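Cytosine deaminase (Klebsiella pneumoniae, PDB 4R85) catalyses the hydrolytic deamination of 5-methylcytosine and probably cytosine, using an iron(II) centre in an amidohydrolase barrel. Local coordinates at residues F15-Q20 and A370-L375; E54-L59 and N266-P271; Q236-H241 and A353-L358; V390-S393 and K398-L401. One frame throughout, in Å; residues are numbered along the deposited sequence.

Interaction 1 (F15-Q20 and A370-L375); sequences FTLDLQ and ANLLIL
Leu19 lies opposite Ala370, their CA atoms 6.3 Å apart, where strand 14-20 passes over the chain that leads into strand 372-375. No backbone hydrogen bond joins F15-Q20 to A370-L375: they belong to two different sheets and meet through side chains alone. Leu17 and Leu19, two apart on one strand, turn the same face to Ala370 and Leu372. Leu372 meets both leucines, one with each methyl. Its CD1 touches CD1 of Leu17 at 3.8 Å, the two side chains running antiparallel alongside one another, while its CD2 lies 3.6 Å from CD1 of Leu19, where the side chains cross at a slant. A chi1 of 71° sets CG of Leu372 between its own backbone N and carbonyl carbon, and from there the fork spreads beneath the other strand. Leu19 also spans the CB of Ala370, with CD1 at 4.0 Å and CD2 at 4.1 Å. On the far face of strand 14-20 Asp18 forms salt bridges with Lys2 and Arg26. The small N-terminal sheet is thus laid on the extended barrel sheet through methyl groups, and with no polar pair across the contact, cohesion here rests on dispersion and the exclusion of water.

Interaction 2 (E54-L59 and N266-P271); sequences EPHIHL and NFISCP. With FE2 (Fe (II) ion), chain H; 17E (5-methylcytosine), chain G.
Ile268 reaches across to Pro55 and His56 with two different branches. With CG1 anti to the carbonyl carbon (chi1 -66°), the long arm carries CD1 to Pro55, 3.7 Å from its CB and 3.5 Å from its carbonyl O. The short branch, CG2, meets the CB of His56 at 3.9 Å. Beyond it, Cys270 holds SG above one face of the His56 imidazole, 4.6 Å from the ring centroid and 22° off the normal, a rather distant sulfur-aromatic contact. Strands 47-57 and 266-269 are staves of the TIM-like amidohydrolase barrel, and His56 and His58 form the HxH motif at the end of the first stave. In His56, CG is anti to the backbone N (chi1 -170°), which takes NE2 to the iron at 2.3 Å; ND1 is hydrogen-bonded to Ser240. NE2 of His58 binds the same iron, whose remaining protein ligands are His209, His241 and Asp308. Over one face of the His58 ring lies the ligand's methyl, CM5, 3.4 Å from CD2. Behind the metal ligands, the carboxylate of Glu54 folds back, OE2 accepting the N-H of His56 through its anti lone pair while OE1 takes the N-H of Gln307.

Interaction 3 (Q236-H241 and A353-L358); sequences QVTASH and ARALCL. With FE2 (Fe (II) ion), chain H.
Thr238, on strand 237-240, faces the last turn of helix 350-355 at Ala355, their CA atoms 6.5 Å apart. From its CB, which points at the helix, the side chain splits. CG2, anti to the backbone N, makes no close approach to A353-L358; on its flank the threonine packs against Asn266 and Ile268 of the next strand. OG1, beside the backbone N at chi1 -62°, is the tip that touches: it comes within 3.7 Å of the carbonyl O of Ala355 and 4.1 Å of its CB, a van der Waals approach without a hydrogen bond. Two residues earlier, just before the strand begins, CA of Gln236 lies 4.2 Å from SG of Cys357. Cys357 is the residue at which the helix ends in a Schellman motif: its phi is positive, its N-H bonds to O of Arg354, and N of Leu358 bonds to O of Ala353 at 3.0 Å. Further on, the strand delivers His241, whose NE2 reaches the iron at 2.5 Å, the metal lying at the edge of the ring and in its plane. With no hydrogen bond across the contact, the helix end is fitted to this barrel stave by shape, its terminal polar groups being partly met by its own capping turn.

Interaction 4 (V390-S393 and K398-L401); sequences VLTS and KVIL
The peptide groups are the flat elements where Ser393 faces Leu401, and they meet through N-H and C=O groups. The N-H of Ser393 points to O of Leu401 at 3.0 Å, tilted 27° from that carbonyl's plane. In return, O of Ser393 takes the N-H of Ile400 at 2.8 Å, nearly along the C=O axis, and a weak, more bent bond from N of Leu401 at 3.4 Å. Two CA-H groups add to this, that of Thr392 against O of Leu401 and that of Val399 against O of Ser393. Ile400 and Leu401 both facing Ser393 make a classic beta bulge in the hairpin of strands 390-395 and 398-403, which lies at the border of the large sheet. A second classic bulge, Leu391 and Thr392 facing Ile374, joins the hairpin to the strand inside it. Ser393 and Leu401 form a hydrogen-bonded antiparallel pair, with their CB atoms 3.8 Å apart. CG1 of Ile400, placed between backbone N and carbonyl carbon by a chi1 of 64°, lies 3.5 Å from O of Ser393 and flanks the serine's OG. CG2 of Thr392, anti to the backbone N, meets CG1 of Val399 at 3.9 Å, while OG1 turns to Gln402. Leu401 extends CD2 to O of Val390, 3.7 Å away, and also packs on Ile408 of the second subunit, and Val399 packs on Pro411 of the second subunit.

Interactions 2 and 3 form one unit round the iron, their centres about 9 Å apart. The strands 237-240 and 266-269 are neighbours, joined by a probable bond from N of Ala239 to O of Asn266 (2.8 Å), while CB of Pro55 packs on CD1 of Leu356 at 3.5 Å. Segments 54-59 and 236-241 carry metal ligands, and His58 and His241 also line the 5-methylcytosine pocket. Interactions 1 and 4 make a second group, centres about 10 Å apart, with N of Leu391 2.9 Å from O of Ile374. The groups lie far apart, with interactions 1 and 2 about 26 Å between centres, yet strand 47-57, next to 372-375, carries the large sheet from one to the other.

Interaction 1 (F15-Q20 and A370-L375)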
loop_
_atom_site.group_PDB
_atom_site.type_symbol
_atom_site.label_atom_id
_atom_site.label_comp_id
_atom_site.label_asym_id
_atom_site.label_seq_id
_atom_site.Cartn_x
_atom_site.Cartn_y
_atom_site.Cartn_z
ATOM N N PHE A 15 13.608 10.233 26.149
ATOM C CA PHE A 15 13.123 11.458 26.774
ATOM C C PHE A 15 11.980 11.232 27.746
ATOM O O PHE A 15 11.175 10.315 27.581
ATOM C CB PHE A 15 12.671 12.464 25.713
ATOM C CG PHE A 15 13.778 12.959 24.831
ATOM C CD1 PHE A 15 14.378 14.181 25.076
ATOM C CD2 PHE A 15 14.214 12.204 23.752
ATOM C CE1 PHE A 15 15.401 14.641 24.264
ATOM C CE2 PHE A 15 15.231 12.660 22.935
ATOM C CZ PHE A 15 15.831 13.881 23.198
ATOM N N THR A 16 11.923 12.081 28.765
ATOM C CA THR A 16 10.737 12.200 29.604
ATOM C C THR A 16 9.949 13.443 29.190
ATOM O O THR A 16 10.522 14.515 28.994
ATOM C CB THR A 16 11.110 12.273 31.093
ATOM O OG1 THR A 16 11.486 10.966 31.538
ATOM C CG2 THR A 16 9.940 12.759 31.926
ATOM N N LEU A 17 8.635 13.284 29.034
ATOM C CA LEU A 17 7.760 14.389 28.683
ATOM C C LEU A 17 6.792 14.653 29.829
ATOM O O LEU A 17 6.105 13.741 30.297
ATOM C CB LEU A 17 6.967 14.053 27.407
ATOM C CG LEU A 17 7.734 13.271 26.336
ATOM C CD1 LEU A 17 6.834 12.964 25.146
ATOM C CD2 LEU A 17 8.955 14.041 25.885
ATOM N N ASP A 18 6.743 15.900 30.285
ATOM C CA ASP A 18 5.858 16.286 31.375
ATOM C C ASP A 18 4.714 17.118 30.830
ATOM O O ASP A 18 4.935 18.184 30.255
ATOM C CB ASP A 18 6.622 17.083 32.435
ATOM C CG ASP A 18 7.587 16.223 33.225
ATOM O OD1 ASP A 18 7.257 15.043 33.480
ATOM O OD2 ASP A 18 8.674 16.726 33.591
ATOM N N LEU A 19 3.493 16.615 30.996
ATOM C CA LEU A 19 2.306 17.299 30.495
ATOM C C LEU A 19 1.523 17.865 31.668
ATOM O O LEU A 19 1.311 17.187 32.675
ATOM C CB LEU A 19 1.433 16.340 29.689
ATOM C CG LEU A 19 2.158 15.553 28.595
ATOM C CD1 LEU A 19 1.164 14.735 27.777
ATOM C CD2 LEU A 19 2.962 16.475 27.699
ATOM N N GLN A 20 1.093 19.110 31.541
ATOM C CA GLN A 20 0.435 19.779 32.647
ATOM C C GLN A 20 -0.471 20.872 32.118
ATOM O O GLN A 20 -0.068 21.639 31.252
ATOM C CB GLN A 20 1.490 20.370 33.576
ATOM C CG GLN A 20 0.947 21.130 34.755
ATOM C CD GLN A 20 2.055 21.577 35.683
ATOM O OE1 GLN A 20 3.098 20.925 35.785
ATOM N NE2 GLN A 20 1.844 22.702 36.356
ATOM N N ALA A 370 -0.636 19.801 24.621
ATOM C CA ALA A 370 -0.305 18.409 24.891
ATOM C C ALA A 370 -1.130 17.475 24.007
ATOM O O ALA A 370 -2.014 16.760 24.489
ATOM C CB ALA A 370 -0.516 18.089 26.366
ATOM N N ASN A 371 -0.839 17.508 22.708
ATOM C CA ASN A 371 -1.439 16.614 21.738
ATOM C C ASN A 371 -0.329 15.757 21.163
ATOM O O ASN A 371 0.564 16.275 20.493
ATOM C CB ASN A 371 -2.082 17.409 20.597
ATOM C CG ASN A 371 -3.118 18.409 21.080
ATOM O OD1 ASN A 371 -3.656 18.286 22.179
ATOM N ND2 ASN A 371 -3.409 19.404 20.250
ATOM N N LEU A 372 -0.378 14.455 21.422
ATOM C CA LEU A 372 0.680 13.563 20.968
ATOM C C LEU A 372 0.267 12.092 20.966
ATOM O O LEU A 372 -0.737 11.707 21.582
ATOM C CB LEU A 372 1.940 13.752 21.825
ATOM C CG LEU A 372 1.898 13.244 23.271
ATOM C CD1 LEU A 372 3.306 13.004 23.785
ATOM C CD2 LEU A 372 1.175 14.218 24.185
ATOM N N LEU A 373 1.058 11.281 20.270
ATOM C CA LEU A 373 0.823 9.853 20.166
ATOM C C LEU A 373 2.039 9.080 20.629
ATOM O O LEU A 373 3.171 9.574 20.571
ATOM C CB LEU A 373 0.555 9.451 18.712
ATOM C CG LEU A 373 -0.447 10.247 17.881
ATOM C CD1 LEU A 373 -0.479 9.698 16.464
ATOM C CD2 LEU A 373 -1.835 10.214 18.508
ATOM N N ILE A 374 1.803 7.863 21.088
ATOM C CA ILE A 374 2.883 6.905 21.258
ATOM C C ILE A 374 2.686 5.808 20.212
ATOM O O ILE A 374 1.654 5.141 20.197
ATOM C CB ILE A 374 2.902 6.312 22.672
ATOM C CG1 ILE A 374 3.189 7.412 23.703
ATOM C CG2 ILE A 374 3.942 5.195 22.766
ATOM C CD1 ILE A 374 3.055 6.963 25.127
ATOM N N LEU A 375 3.661 5.659 19.321
ATOM C CA LEU A 375 3.602 4.697 18.219
ATOM C C LEU A 375 4.396 3.453 18.580
ATOM O O LEU A 375 5.442 3.558 19.209
ATOM C CB LEU A 375 4.246 5.284 16.971
ATOM C CG LEU A 375 3.519 6.117 15.937
ATOM C CD1 LEU A 375 4.463 6.327 14.771
ATOM C CD2 LEU A 375 2.237 5.419 15.482
#

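Interaction 2 (E54-L59 and N266-P271)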
loop_
_atom_site.group_PDB
_atom_site.type_symbol
_atom_site.label_atom_id
_atom_site.label_comp_id
_atom_site.label_asym_id
_atom_site.label_seq_id
_atom_site.Cartn_x
_atom_site.Cartn_y
_atom_site.Cartn_z
ATOM N N GLU A 54 -4.652 14.661 8.728
ATOM C CA GLU A 54 -5.318 14.323 7.480
ATOM C C GLU A 54 -5.665 15.636 6.809
ATOM O O GLU A 54 -6.727 16.197 7.058
ATOM C CB GLU A 54 -6.590 13.519 7.740
ATOM C CG GLU A 54 -7.369 13.213 6.458
ATOM C CD GLU A 54 -6.444 12.825 5.305
ATOM O OE1 GLU A 54 -6.021 11.649 5.253
ATOM O OE2 GLU A 54 -6.128 13.696 4.459
ATOM N N PRO A 55 -4.761 16.142 5.962
ATOM C CA PRO A 55 -4.911 17.499 5.432
ATOM C C PRO A 55 -5.838 17.584 4.228
ATOM O O PRO A 55 -6.010 18.682 3.699
ATOM C CB PRO A 55 -3.483 17.857 4.998
ATOM C CG PRO A 55 -2.897 16.528 4.589
ATOM C CD PRO A 55 -3.505 15.506 5.528
ATOM N N HIS A 56 -6.404 16.462 3.794
ATOM C CA HIS A 56 -7.274 16.464 2.625
ATOM C C HIS A 56 -8.159 15.223 2.568
ATOM O O HIS A 56 -7.709 14.138 2.178
ATOM C CB HIS A 56 -6.430 16.557 1.346
ATOM C CG HIS A 56 -7.233 16.811 0.114
ATOM N ND1 HIS A 56 -6.959 17.851 -0.750
ATOM C CD2 HIS A 56 -8.297 16.154 -0.409
ATOM C CE1 HIS A 56 -7.822 17.826 -1.749
ATOM N NE2 HIS A 56 -8.649 16.814 -1.557
ATOM N N ILE A 57 -9.425 15.396 2.926
ATOM C CA ILE A 57 -10.408 14.317 2.873
ATOM C C ILE A 57 -11.753 14.940 2.527
ATOM O O ILE A 57 -11.951 16.132 2.770
ATOM C CB ILE A 57 -10.464 13.571 4.226
ATOM C CG1 ILE A 57 -11.366 12.334 4.146
ATOM C CG2 ILE A 57 -10.866 14.524 5.363
ATOM C CD1 ILE A 57 -11.055 11.295 5.227
ATOM N N HIS A 58 -12.654 14.160 1.923
ATOM C CA HIS A 58 -13.992 14.641 1.599
ATOM C C HIS A 58 -15.010 13.997 2.520
ATOM O O HIS A 58 -15.609 12.965 2.172
ATOM C CB HIS A 58 -14.362 14.306 0.153
ATOM C CG HIS A 58 -13.482 14.960 -0.866
ATOM N ND1 HIS A 58 -13.896 16.030 -1.628
ATOM C CD2 HIS A 58 -12.218 14.682 -1.263
ATOM C CE1 HIS A 58 -12.925 16.391 -2.446
ATOM N NE2 HIS A 58 -11.896 15.590 -2.242
ATOM N N LEU A 59 -15.219 14.604 3.683
ATOM C CA LEU A 59 -16.136 14.045 4.681
ATOM C C LEU A 59 -17.604 14.097 4.270
ATOM O O LEU A 59 -18.413 13.323 4.775
ATOM C CB LEU A 59 -15.959 14.734 6.036
ATOM C CG LEU A 59 -14.648 14.414 6.744
ATOM C CD1 LEU A 59 -14.580 15.122 8.085
ATOM C CD2 LEU A 59 -14.498 12.901 6.902
ATOM N N ASN A 266 1.993 25.402 -0.571
ATOM C CA ASN A 266 2.122 24.013 -0.144
ATOM C C ASN A 266 1.495 23.081 -1.166
ATOM O O ASN A 266 0.687 23.510 -1.984
ATOM C CB ASN A 266 1.425 23.792 1.210
ATOM C CG ASN A 266 1.945 24.715 2.299
ATOM O OD1 ASN A 266 2.976 24.448 2.910
ATOM N ND2 ASN A 266 1.223 25.796 2.551
ATOM N N PHE A 267 1.871 21.808 -1.104
ATOM C CA PHE A 267 1.337 20.790 -1.997
ATOM C C PHE A 267 0.810 19.598 -1.215
ATOM O O PHE A 267 1.420 19.157 -0.247
ATOM C CB PHE A 267 2.414 20.327 -2.985
ATOM C CG PHE A 267 2.759 21.358 -4.014
ATOM C CD1 PHE A 267 2.272 21.250 -5.304
ATOM C CD2 PHE A 267 3.539 22.460 -3.680
ATOM C CE1 PHE A 267 2.580 22.205 -6.253
ATOM C CE2 PHE A 267 3.830 23.429 -4.616
ATOM C CZ PHE A 267 3.363 23.295 -5.908
ATOM N N ILE A 268 -0.337 19.073 -1.635
ATOM C CA ILE A 268 -0.829 17.833 -1.056
ATOM C C ILE A 268 -0.967 16.785 -2.157
ATOM O O ILE A 268 -1.501 17.066 -3.229
ATOM C CB ILE A 268 -2.169 18.039 -0.321
ATOM C CG1 ILE A 268 -1.964 18.940 0.915
ATOM C CG2 ILE A 268 -2.767 16.692 0.091
ATOM C CD1 ILE A 268 -3.268 19.330 1.598
ATOM N N SER A 269 -0.448 15.590 -1.899
ATOM C CA SER A 269 -0.576 14.477 -2.838
ATOM C C SER A 269 -1.405 13.380 -2.189
ATOM O O SER A 269 -1.240 13.104 -1.001
ATOM C CB SER A 269 0.803 13.922 -3.182
ATOM O OG SER A 269 0.685 12.703 -3.900
ATOM N N CYS A 270 -2.281 12.750 -2.974
ATOM C CA CYS A 270 -3.119 11.658 -2.490
ATOM C C CYS A 270 -2.818 10.405 -3.308
ATOM O O CYS A 270 -3.564 10.061 -4.233
ATOM C CB CYS A 270 -4.604 12.010 -2.617
ATOM S SG CYS A 270 -5.078 13.522 -1.735
ATOM N N PRO A 271 -1.711 9.725 -2.976
ATOM C CA PRO A 271 -1.185 8.664 -3.842
ATOM C C PRO A 271 -2.103 7.459 -4.037
ATOM O O PRO A 271 -2.133 6.946 -5.151
ATOM C CB PRO A 271 0.127 8.253 -3.143
ATOM C CG PRO A 271 -0.040 8.688 -1.717
ATOM C CD PRO A 271 -0.856 9.951 -1.794
HETATM FE FE FE2 H . -9.766 15.691 -3.165
HETATM N N1 17E G . -13.882 15.285 -6.195
HETATM C C2 17E G . -12.817 15.578 -6.943
HETATM O O2 17E G . -12.917 16.551 -7.905
HETATM N N3 17E G . -11.649 14.951 -6.775
HETATM C C4 17E G . -11.520 13.992 -5.842
HETATM N N4 17E G . -10.268 13.328 -5.674
HETATM C C5 17E G . -12.607 13.652 -5.034
HETATM C C6 17E G . -13.802 14.336 -5.241
HETATM C CM5 17E G . -12.480 12.590 -3.989
#

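Interaction 3 (Q236-H241 and A353-L358)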
loop_
_atom_site.group_PDB
_atom_site.type_symbol
_atom_site.label_atom_id
_atom_site.label_comp_id
_atom_site.label_asym_id
_atom_site.label_seq_id
_atom_site.Cartn_x
_atom_site.Cartn_y
_atom_site.Cartn_z
ATOM N N GLN A 236 -0.451 30.580 3.047
ATOM C CA GLN A 236 -1.876 30.331 3.270
ATOM C C GLN A 236 -2.519 29.576 2.110
ATOM O O GLN A 236 -3.737 29.378 2.090
ATOM C CB GLN A 236 -2.619 31.650 3.488
ATOM C CG GLN A 236 -2.297 32.347 4.813
ATOM C CD GLN A 236 -0.934 32.998 4.816
ATOM O OE1 GLN A 236 -0.565 33.705 3.876
ATOM N NE2 GLN A 236 -0.166 32.755 5.872
ATOM N N VAL A 237 -1.701 29.154 1.148
ATOM C CA VAL A 237 -2.209 28.548 -0.078
ATOM C C VAL A 237 -1.680 27.133 -0.277
ATOM O O VAL A 237 -0.484 26.890 -0.165
ATOM C CB VAL A 237 -1.837 29.405 -1.313
ATOM C CG1 VAL A 237 -2.293 28.719 -2.612
ATOM C CG2 VAL A 237 -2.470 30.800 -1.189
ATOM N N THR A 238 -2.586 26.204 -0.569
ATOM C CA THR A 238 -2.205 24.835 -0.890
ATOM C C THR A 238 -2.751 24.445 -2.256
ATOM O O THR A 238 -3.884 24.800 -2.608
ATOM C CB THR A 238 -2.705 23.832 0.177
ATOM O OG1 THR A 238 -2.109 24.141 1.446
ATOM C CG2 THR A 238 -2.333 22.399 -0.207
ATOM N N ALA A 239 -1.933 23.734 -3.032
ATOM C CA ALA A 239 -2.388 23.099 -4.261
ATOM C C ALA A 239 -2.515 21.601 -4.013
ATOM O O ALA A 239 -1.526 20.928 -3.693
ATOM C CB ALA A 239 -1.396 23.376 -5.402
ATOM N N SER A 240 -3.728 21.071 -4.155
ATOM C CA SER A 240 -3.958 19.646 -3.968
ATOM C C SER A 240 -4.076 18.978 -5.329
ATOM O O SER A 240 -4.504 19.612 -6.286
ATOM C CB SER A 240 -5.243 19.413 -3.166
ATOM O OG SER A 240 -5.100 19.811 -1.805
ATOM N N HIS A 241 -3.671 17.712 -5.422
ATOM C CA HIS A 241 -3.888 16.921 -6.647
ATOM C C HIS A 241 -3.306 17.574 -7.882
ATOM O O HIS A 241 -4.019 17.780 -8.868
ATOM C CB HIS A 241 -5.372 16.778 -6.986
ATOM C CG HIS A 241 -6.189 16.051 -5.972
ATOM N ND1 HIS A 241 -6.041 14.705 -5.717
ATOM C CD2 HIS A 241 -7.222 16.469 -5.205
ATOM C CE1 HIS A 241 -6.933 14.329 -4.815
ATOM N NE2 HIS A 241 -7.657 15.383 -4.485
ATOM N N ALA A 353 0.997 19.644 8.956
ATOM C CA ALA A 353 0.668 20.716 9.893
ATOM C C ALA A 353 1.004 22.090 9.308
ATOM O O ALA A 353 0.307 23.067 9.557
ATOM C CB ALA A 353 1.376 20.516 11.229
ATOM N N ARG A 354 2.080 22.159 8.530
ATOM C CA ARG A 354 2.460 23.413 7.890
ATOM C C ARG A 354 1.436 23.823 6.828
ATOM O O ARG A 354 1.113 25.003 6.688
ATOM C CB ARG A 354 3.846 23.284 7.265
ATOM C CG ARG A 354 4.342 24.546 6.590
ATOM C CD ARG A 354 5.811 24.387 6.183
ATOM N NE ARG A 354 6.222 25.410 5.225
ATOM C CZ ARG A 354 7.370 25.396 4.552
ATOM N NH1 ARG A 354 8.236 24.401 4.718
ATOM N NH2 ARG A 354 7.647 26.375 3.701
ATOM N N ALA A 355 0.938 22.844 6.080
ATOM C CA ALA A 355 -0.074 23.095 5.050
ATOM C C ALA A 355 -1.344 23.645 5.692
ATOM O O ALA A 355 -2.018 24.509 5.135
ATOM C CB ALA A 355 -0.368 21.823 4.276
ATOM N N LEU A 356 -1.654 23.155 6.883
ATOM C CA LEU A 356 -2.846 23.592 7.599
ATOM C C LEU A 356 -2.581 24.839 8.441
ATOM O O LEU A 356 -3.474 25.310 9.139
ATOM C CB LEU A 356 -3.410 22.456 8.465
ATOM C CG LEU A 356 -4.500 21.602 7.783
ATOM C CD1 LEU A 356 -4.047 21.038 6.446
ATOM C CD2 LEU A 356 -4.983 20.471 8.687
ATOM N N CYS A 357 -1.359 25.376 8.363
ATOM C CA CYS A 357 -0.986 26.575 9.126
ATOM C C CYS A 357 -1.265 26.439 10.613
ATOM O O CYS A 357 -1.789 27.367 11.232
ATOM C CB CYS A 357 -1.725 27.813 8.606
ATOM S SG CYS A 357 -1.242 28.315 6.956
ATOM N N LEU A 358 -0.909 25.300 11.197
ATOM C CA LEU A 358 -1.199 25.077 12.617
ATOM C C LEU A 358 -0.258 25.862 13.526
ATOM O O LEU A 358 -0.615 26.200 14.660
ATOM C CB LEU A 358 -1.146 23.583 12.946
ATOM C CG LEU A 358 -2.150 22.739 12.170
ATOM C CD1 LEU A 358 -2.033 21.275 12.566
ATOM C CD2 LEU A 358 -3.573 23.267 12.391
HETATM FE FE FE2 H . -9.766 15.691 -3.165
#

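Interaction 4 (V390-S393 and K398-L401)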
loop_
_atom_site.group_PDB
_atom_site.type_symbol
_atom_site.label_atom_id
_atom_site.label_comp_id
_atom_site.label_asym_id
_atom_site.label_seq_id
_atom_site.Cartn_x
_atom_site.Cartn_y
_atom_site.Cartn_z
ATOM N N VAL A 390 -0.969 2.753 16.728
ATOM C CA VAL A 390 -0.996 3.854 17.677
ATOM C C VAL A 390 -1.442 3.291 19.011
ATOM O O VAL A 390 -2.583 2.834 19.154
ATOM C CB VAL A 390 -1.970 4.952 17.239
ATOM C CG1 VAL A 390 -2.149 5.982 18.354
ATOM C CG2 VAL A 390 -1.485 5.605 15.939
ATOM N N LEU A 391 -0.538 3.311 19.986
ATOM C CA LEU A 391 -0.809 2.692 21.272
ATOM C C LEU A 391 -1.537 3.643 22.218
ATOM O O LEU A 391 -2.340 3.215 23.042
ATOM C CB LEU A 391 0.495 2.225 21.917
ATOM C CG LEU A 391 1.246 1.101 21.202
ATOM C CD1 LEU A 391 2.426 0.687 22.043
ATOM C CD2 LEU A 391 0.334 -0.097 20.927
ATOM N N THR A 392 -1.233 4.932 22.108
ATOM C CA THR A 392 -1.856 5.933 22.959
ATOM C C THR A 392 -2.036 7.215 22.169
ATOM O O THR A 392 -1.145 7.620 21.429
ATOM C CB THR A 392 -0.991 6.234 24.197
ATOM O OG1 THR A 392 -0.605 5.006 24.828
ATOM C CG2 THR A 392 -1.766 7.085 25.194
ATOM N N SER A 393 -3.205 7.831 22.296
ATOM C CA SER A 393 -3.428 9.150 21.730
ATOM C C SER A 393 -3.813 10.072 22.866
ATOM O O SER A 393 -4.755 9.793 23.610
ATOM C CB SER A 393 -4.528 9.129 20.673
ATOM O OG SER A 393 -4.669 10.402 20.060
ATOM N N LYS A 398 -5.093 14.718 27.963
ATOM C CA LYS A 398 -5.852 13.554 28.420
ATOM C C LYS A 398 -5.743 12.414 27.418
ATOM O O LYS A 398 -5.710 12.645 26.213
ATOM C CB LYS A 398 -7.328 13.908 28.596
ATOM C CG LYS A 398 -7.600 15.016 29.592
ATOM C CD LYS A 398 -9.069 15.417 29.558
ATOM C CE LYS A 398 -9.361 16.560 30.518
ATOM N NZ LYS A 398 -10.757 17.065 30.360
ATOM N N VAL A 399 -5.704 11.181 27.910
ATOM C CA VAL A 399 -5.717 10.030 27.014
ATOM C C VAL A 399 -7.100 9.869 26.391
ATOM O O VAL A 399 -8.091 9.756 27.104
ATOM C CB VAL A 399 -5.360 8.733 27.751
ATOM C CG1 VAL A 399 -5.304 7.576 26.764
ATOM C CG2 VAL A 399 -4.039 8.886 28.485
ATOM N N ILE A 400 -7.174 9.873 25.064
ATOM C CA ILE A 400 -8.461 9.694 24.396
ATOM C C ILE A 400 -8.523 8.366 23.657
ATOM O O ILE A 400 -9.572 7.978 23.136
ATOM C CB ILE A 400 -8.776 10.850 23.424
ATOM C CG1 ILE A 400 -7.762 10.884 22.279
ATOM C CG2 ILE A 400 -8.815 12.176 24.175
ATOM C CD1 ILE A 400 -8.149 11.812 21.139
ATOM N N LEU A 401 -7.392 7.669 23.616
ATOM C CA LEU A 401 -7.326 6.338 23.024
ATOM C C LEU A 401 -6.194 5.541 23.656
ATOM O O LEU A 401 -5.092 6.044 23.832
ATOM C CB LEU A 401 -7.115 6.420 21.508
ATOM C CG LEU A 401 -6.915 5.112 20.723
ATOM C CD1 LEU A 401 -7.396 5.293 19.293
ATOM C CD2 LEU A 401 -5.456 4.613 20.716
#